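Local coordinates for protein processed glycerol phosphate lipoteichoic acid synthase 2 (PDB 2W8D) that binds a magnesium ion in a C-terminal domain that belongs to the sulfatase family of the alkaline phosphatase clan, at residues H77-G82 and G257-I262; E40-F45 and R289-I294. One frame throughout, in Å; residues are numbered along the deposited sequence.

Overall arrangement
Both contacts lie within the sulfatase-family region, at the C-terminal ends of the parallel strands of the large mixed sheet, their centres about 10 Å apart. Segments 40-45, 77-82 and 257-262 follow the mutually parallel strands 33-39, 70-76 and 251-257, whereas 289-294 leads into strand 292-296, which runs antiparallel between the last two. Along the chain, both segments of contact 1 fall between the two segments of contact 2. They meet at one magnesium ion, to which contact 1 brings Asp258 and His259 and contact 2 brings Glu40. Distant pieces of sequence thus converge on a single metal centre.

Contact 1 of 2, residues H77-G82 and G257-I262; sequences HQTGQG and GDHYGI. With MG (magnesium ion), chain C.
His77 lies against His259 and Tyr260 where two loops meet at the C-terminal ends of the central strands, the place at which folds of the alkaline phosphatase clan assemble their metal centres. The tight part is a CH-pi contact: His259 CA sits over one face of the His77 imidazole, 3.9 Å from its centroid and 23° off the ring normal, with Tyr260 N above the rim of the same face. The His77 ring is presented to this backbone with CG between its own N and carbonyl carbon (chi1 79°). Beside it, Thr79 reaches across with both branches. Its methyl CG2 comes within 3.5 Å of Asp258 O, while OG1 approaches His259 CB and also shares a hydrogen bond with His77 ND1 at 3.0 Å. Gln288 takes up the other ring nitrogen, NE2, so both nitrogens have polar partners that help fix the rotation of the imidazole.

No hydrogen bond joins the two segments, and the packing thins toward the partly exposed Tyr260. Its phenol ring meets His77 obliquely, the planes inclined at 50° and the centroids 5.9 Å apart; the nearest approach is Tyr260 CD2 to His77 NE2, 3.7 Å, with NE2 near the plane of the phenol ring at its edge. Its hydroxyl turns to Lys83 instead. Farther along the first loop, the chain bends away from this interface toward the exposed Gln81.

The second loop also carries metal ligands. Asp258 and His259 bind the magnesium ion together with Glu40 and the phosphorylated Thr84, and the Asp258 oxygen not bound to the metal, OD1, accepts a hydrogen bond from Ser41 N. On the His259 ring, NE2 binds magnesium at 2.2 Å, while ND1 donates nearly in the ring plane to Tyr260 O, 2.8 Å away.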
loop_
_atom_site.group_PDB
_atom_site.type_symbol
_atom_site.label_atom_id
_atom_site.label_comp_id
_atom_site.label_asym_id
_atom_site.label_seq_id
_atom_site.Cartn_x
_atom_site.Cartn_y
_atom_site.Cartn_z
ATOM N N HIS A 77 -5.900 -1.897 4.499
ATOM C CA HIS A 77 -4.520 -2.299 4.844
ATOM C C HIS A 77 -4.531 -3.685 5.533
ATOM O O HIS A 77 -5.484 -4.043 6.207
ATOM C CB HIS A 77 -3.820 -1.249 5.708
ATOM C CG HIS A 77 -4.218 -1.299 7.149
ATOM N ND1 HIS A 77 -3.556 -2.088 8.074
ATOM C CD2 HIS A 77 -5.216 -0.675 7.823
ATOM C CE1 HIS A 77 -4.130 -1.945 9.255
ATOM N NE2 HIS A 77 -5.149 -1.107 9.127
ATOM N N GLN A 78 -3.474 -4.464 5.354
ATOM C CA GLN A 78 -3.424 -5.785 5.968
ATOM C C GLN A 78 -2.181 -5.939 6.834
ATOM O O GLN A 78 -1.719 -7.063 7.051
ATOM C CB GLN A 78 -3.487 -6.875 4.882
ATOM C CG GLN A 78 -4.773 -6.815 4.016
ATOM C CD GLN A 78 -4.718 -7.760 2.857
ATOM O OE1 GLN A 78 -3.888 -7.594 1.948
ATOM N NE2 GLN A 78 -5.573 -8.786 2.879
ATOM N N THR A 79 -1.667 -4.819 7.336
ATOM C CA THR A 79 -0.427 -4.773 8.076
ATOM C C THR A 79 -0.548 -5.270 9.501
ATOM O O THR A 79 -1.658 -5.329 10.075
ATOM C CB THR A 79 0.190 -3.329 8.122
ATOM O OG1 THR A 79 -0.665 -2.467 8.865
ATOM C CG2 THR A 79 0.427 -2.744 6.696
ATOM N N GLY A 80 0.607 -5.652 10.052
ATOM C CA GLY A 80 0.741 -6.013 11.467
ATOM C C GLY A 80 1.797 -5.094 12.092
ATOM O O GLY A 80 1.847 -3.857 11.815
ATOM N N GLN A 81 2.688 -5.665 12.874
ATOM C CA GLN A 81 3.652 -4.798 13.580
ATOM C C GLN A 81 4.762 -4.114 12.763
ATOM O O GLN A 81 5.413 -3.205 13.256
ATOM C CB GLN A 81 4.209 -5.496 14.795
ATOM C CG GLN A 81 3.067 -5.997 15.731
ATOM C CD GLN A 81 3.606 -6.733 16.957
ATOM O OE1 GLN A 81 4.429 -7.645 16.852
ATOM N NE2 GLN A 81 3.149 -6.311 18.122
ATOM N N GLY A 82 4.960 -4.515 11.516
ATOM C CA GLY A 82 5.961 -3.868 10.678
ATOM C C GLY A 82 5.393 -2.648 9.975
ATOM O O GLY A 82 6.080 -2.034 9.193
ATOM N N GLY A 257 -2.665 4.632 1.200
ATOM C CA GLY A 257 -2.416 4.835 2.623
ATOM C C GLY A 257 -1.771 3.558 3.139
ATOM O O GLY A 257 -2.195 2.462 2.754
ATOM N N ASP A 258 -0.744 3.667 3.983
ATOM C CA ASP A 258 -0.032 2.425 4.404
ATOM C C ASP A 258 -0.741 1.635 5.535
ATOM O O ASP A 258 -0.731 0.399 5.539
ATOM C CB ASP A 258 1.462 2.682 4.679
ATOM C CG ASP A 258 1.702 3.694 5.790
ATOM O OD1 ASP A 258 0.761 4.434 6.178
ATOM O OD2 ASP A 258 2.839 3.726 6.316
ATOM N N HIS A 259 -1.407 2.338 6.460
ATOM C CA HIS A 259 -2.118 1.666 7.563
ATOM C C HIS A 259 -2.835 2.739 8.323
ATOM O O HIS A 259 -2.716 3.903 7.943
ATOM C CB HIS A 259 -1.096 0.988 8.497
ATOM C CG HIS A 259 0.027 1.904 8.857
ATOM N ND1 HIS A 259 -0.101 2.909 9.807
ATOM C CD2 HIS A 259 1.263 2.039 8.318
ATOM C CE1 HIS A 259 1.034 3.581 9.877
ATOM N NE2 HIS A 259 1.874 3.083 8.974
ATOM N N TYR A 260 -3.525 2.398 9.424
ATOM C CA TYR A 260 -4.264 3.455 10.134
ATOM C C TYR A 260 -3.317 4.416 10.795
ATOM O O TYR A 260 -2.246 4.026 11.195
ATOM C CB TYR A 260 -5.240 2.898 11.193
ATOM C CG TYR A 260 -4.526 2.159 12.303
ATOM C CD1 TYR A 260 -4.136 2.828 13.442
ATOM C CD2 TYR A 260 -4.178 0.805 12.173
ATOM C CE1 TYR A 260 -3.471 2.164 14.491
ATOM C CE2 TYR A 260 -3.483 0.113 13.213
ATOM C CZ TYR A 260 -3.150 0.832 14.367
ATOM O OH TYR A 260 -2.491 0.271 15.396
ATOM N N GLY A 261 -3.732 5.664 10.950
ATOM C CA GLY A 261 -2.984 6.600 11.762
ATOM C C GLY A 261 -3.580 6.756 13.158
ATOM O O GLY A 261 -2.859 7.050 14.124
ATOM N N ILE A 262 -4.898 6.584 13.263
ATOM C CA ILE A 262 -5.602 6.796 14.523
ATOM C C ILE A 262 -6.053 5.458 15.144
ATOM O O ILE A 262 -7.021 4.843 14.668
ATOM C CB ILE A 262 -6.849 7.694 14.317
ATOM C CG1 ILE A 262 -6.520 8.952 13.485
ATOM C CG2 ILE A 262 -7.458 8.060 15.683
ATOM C CD1 ILE A 262 -5.475 9.855 14.153
HETATM MG MG MG C . 3.521 4.378 8.219
#

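Contact 2 of 2, residues E40-F45 and R289-I294; sequences ESLQSF and RVPLFI. With MG (magnesium ion), chain C.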
loop_
_atom_site.group_PDB
_atom_site.type_symbol
_atom_site.label_atom_id
_atom_site.label_comp_id
_atom_site.label_asym_id
_atom_site.label_seq_id
_atom_site.Cartn_x
_atom_site.Cartn_y
_atom_site.Cartn_z
ATOM N N GLU A 40 1.557 8.147 4.156
ATOM C CA GLU A 40 1.720 7.788 5.559
ATOM C C GLU A 40 0.453 7.989 6.406
ATOM O O GLU A 40 -0.106 9.118 6.455
ATOM C CB GLU A 40 2.857 8.641 6.158
ATOM C CG GLU A 40 3.289 8.287 7.573
ATOM C CD GLU A 40 3.480 6.795 7.814
ATOM O OE1 GLU A 40 4.373 6.165 7.176
ATOM O OE2 GLU A 40 2.715 6.244 8.649
ATOM N N SER A 41 0.032 6.908 7.081
ATOM C CA SER A 41 -1.010 6.951 8.121
ATOM C C SER A 41 -2.342 7.533 7.641
ATOM O O SER A 41 -3.144 7.982 8.454
ATOM C CB SER A 41 -0.528 7.766 9.320
ATOM O OG SER A 41 0.544 7.142 10.006
ATOM N N LEU A 42 -2.559 7.535 6.323
ATOM C CA LEU A 42 -3.760 8.130 5.726
ATOM C C LEU A 42 -4.925 7.132 5.573
ATOM O O LEU A 42 -4.810 6.118 4.878
ATOM C CB LEU A 42 -3.409 8.753 4.381
ATOM C CG LEU A 42 -4.542 9.649 3.865
ATOM C CD1 LEU A 42 -4.692 10.904 4.736
ATOM C CD2 LEU A 42 -4.346 10.009 2.391
ATOM N N GLN A 43 -6.038 7.417 6.232
ATOM C CA GLN A 43 -7.224 6.508 6.223
ATOM C C GLN A 43 -8.281 7.069 5.272
ATOM O O GLN A 43 -8.363 8.273 5.075
ATOM C CB GLN A 43 -7.809 6.351 7.644
ATOM C CG GLN A 43 -6.845 5.650 8.621
ATOM C CD GLN A 43 -7.268 5.700 10.086
ATOM O OE1 GLN A 43 -8.333 5.169 10.474
ATOM N NE2 GLN A 43 -6.426 6.302 10.917
ATOM N N SER A 44 -9.114 6.189 4.736
ATOM C CA SER A 44 -10.128 6.555 3.768
ATOM C C SER A 44 -11.186 7.515 4.315
ATOM O O SER A 44 -11.773 8.240 3.537
ATOM C CB SER A 44 -10.819 5.297 3.210
ATOM O OG SER A 44 -9.949 4.534 2.359
ATOM N N PHE A 45 -11.449 7.526 5.623
ATOM C CA PHE A 45 -12.456 8.466 6.143
ATOM C C PHE A 45 -12.137 9.934 5.846
ATOM O O PHE A 45 -13.047 10.752 5.774
ATOM C CB PHE A 45 -12.769 8.267 7.638
ATOM C CG PHE A 45 -11.757 8.878 8.562
ATOM C CD1 PHE A 45 -11.888 10.181 8.987
ATOM C CD2 PHE A 45 -10.677 8.140 9.017
ATOM C CE1 PHE A 45 -10.920 10.748 9.843
ATOM C CE2 PHE A 45 -9.749 8.681 9.876
ATOM C CZ PHE A 45 -9.853 9.996 10.270
ATOM N N ARG A 289 -10.261 0.968 6.279
ATOM C CA ARG A 289 -10.167 1.369 4.884
ATOM C C ARG A 289 -9.027 2.408 4.746
ATOM O O ARG A 289 -8.973 3.388 5.505
ATOM C CB ARG A 289 -11.499 1.948 4.382
ATOM C CG ARG A 289 -12.546 0.902 3.962
ATOM C CD ARG A 289 -13.897 1.553 3.692
ATOM N NE ARG A 289 -14.921 0.545 3.387
ATOM C CZ ARG A 289 -15.615 -0.151 4.299
ATOM N NH1 ARG A 289 -15.412 0.035 5.596
ATOM N NH2 ARG A 289 -16.520 -1.038 3.918
ATOM N N VAL A 290 -8.111 2.147 3.818
ATOM C CA VAL A 290 -7.139 3.139 3.342
ATOM C C VAL A 290 -7.334 3.406 1.835
ATOM O O VAL A 290 -7.714 2.505 1.074
ATOM C CB VAL A 290 -5.664 2.747 3.639
ATOM C CG1 VAL A 290 -5.456 2.521 5.169
ATOM C CG2 VAL A 290 -5.282 1.504 2.886
ATOM N N PRO A 291 -7.090 4.652 1.406
ATOM C CA PRO A 291 -7.341 4.945 -0.002
ATOM C C PRO A 291 -6.306 4.283 -0.902
ATOM O O PRO A 291 -5.179 4.041 -0.463
ATOM C CB PRO A 291 -7.257 6.472 -0.096
ATOM C CG PRO A 291 -6.473 6.914 1.114
ATOM C CD PRO A 291 -6.543 5.790 2.161
ATOM N N LEU A 292 -6.735 3.925 -2.114
ATOM C CA LEU A 292 -5.873 3.399 -3.139
ATOM C C LEU A 292 -6.264 4.136 -4.399
ATOM O O LEU A 292 -7.437 4.160 -4.742
ATOM C CB LEU A 292 -6.066 1.897 -3.327
ATOM C CG LEU A 292 -5.333 1.372 -4.581
ATOM C CD1 LEU A 292 -3.770 1.474 -4.519
ATOM C CD2 LEU A 292 -5.733 -0.073 -4.892
ATOM N N PHE A 293 -5.291 4.750 -5.056
ATOM C CA PHE A 293 -5.513 5.472 -6.318
ATOM C C PHE A 293 -4.579 4.852 -7.356
ATOM O O PHE A 293 -3.432 4.553 -7.030
ATOM C CB PHE A 293 -5.133 6.961 -6.186
ATOM C CG PHE A 293 -5.985 7.731 -5.238
ATOM C CD1 PHE A 293 -7.121 8.372 -5.685
ATOM C CD2 PHE A 293 -5.652 7.826 -3.884
ATOM C CE1 PHE A 293 -7.938 9.100 -4.798
ATOM C CE2 PHE A 293 -6.445 8.560 -3.017
ATOM C CZ PHE A 293 -7.599 9.198 -3.486
ATOM N N ILE A 294 -5.076 4.619 -8.571
ATOM C CA ILE A 294 -4.230 4.197 -9.675
ATOM C C ILE A 294 -4.568 5.073 -10.890
ATOM O O ILE A 294 -5.690 5.019 -11.402
ATOM C CB ILE A 294 -4.451 2.714 -10.090
ATOM C CG1 ILE A 294 -4.115 1.741 -8.975
ATOM C CG2 ILE A 294 -3.624 2.376 -11.293
ATOM C CD1 ILE A 294 -4.534 0.341 -9.308
HETATM MG MG MG C . 3.521 4.378 8.219
HETATM O O HOH W 1 -10.349 2.493 0.746
HETATM O O HOH W 2 -11.058 5.147 7.044
#
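Ser44 carries OG anti to its own carbonyl carbon and beside its backbone N (chi1 -70°), with a water at the hydroxyl, and its CB packs on Arg289 CB at 3.6 Å. Leu42 sets CG anti to its N (chi1 -167°); farther out, the Leu42 and Pro291 side chains cross at about a right angle, with Leu42 CD2 4.0 Å from Pro291 CG.

The polar join is centred on Arg289 O. Ser44 N donates to it over 2.9 Å in an almost straight bond (177°), from above the carbonyl plane, and a second water adds another bond to the same oxygen. That water also accepts from Phe45 N at 2.8 Å, so it bridges the start of the 3-10 turn to the facing strand approach. The water at Ser44 donates to Val290 O and lies 2.6 Å from Ser44 OG. The Arg289 guanidinium leads away to Asn74 and Gln286.

At the other end of the loop, Glu40 grips magnesium with both carboxylate oxygens, OE1 at 2.2 Å and OE2 at 2.1 Å. Ser41 OG donates to the anti lone pair of OE2, a second-shell bond that helps position the carboxylate. An acidic residue just beyond a central strand, sharing its metal with Asp258 and His259, is characteristic of the metal site of the alkaline phosphatase fold.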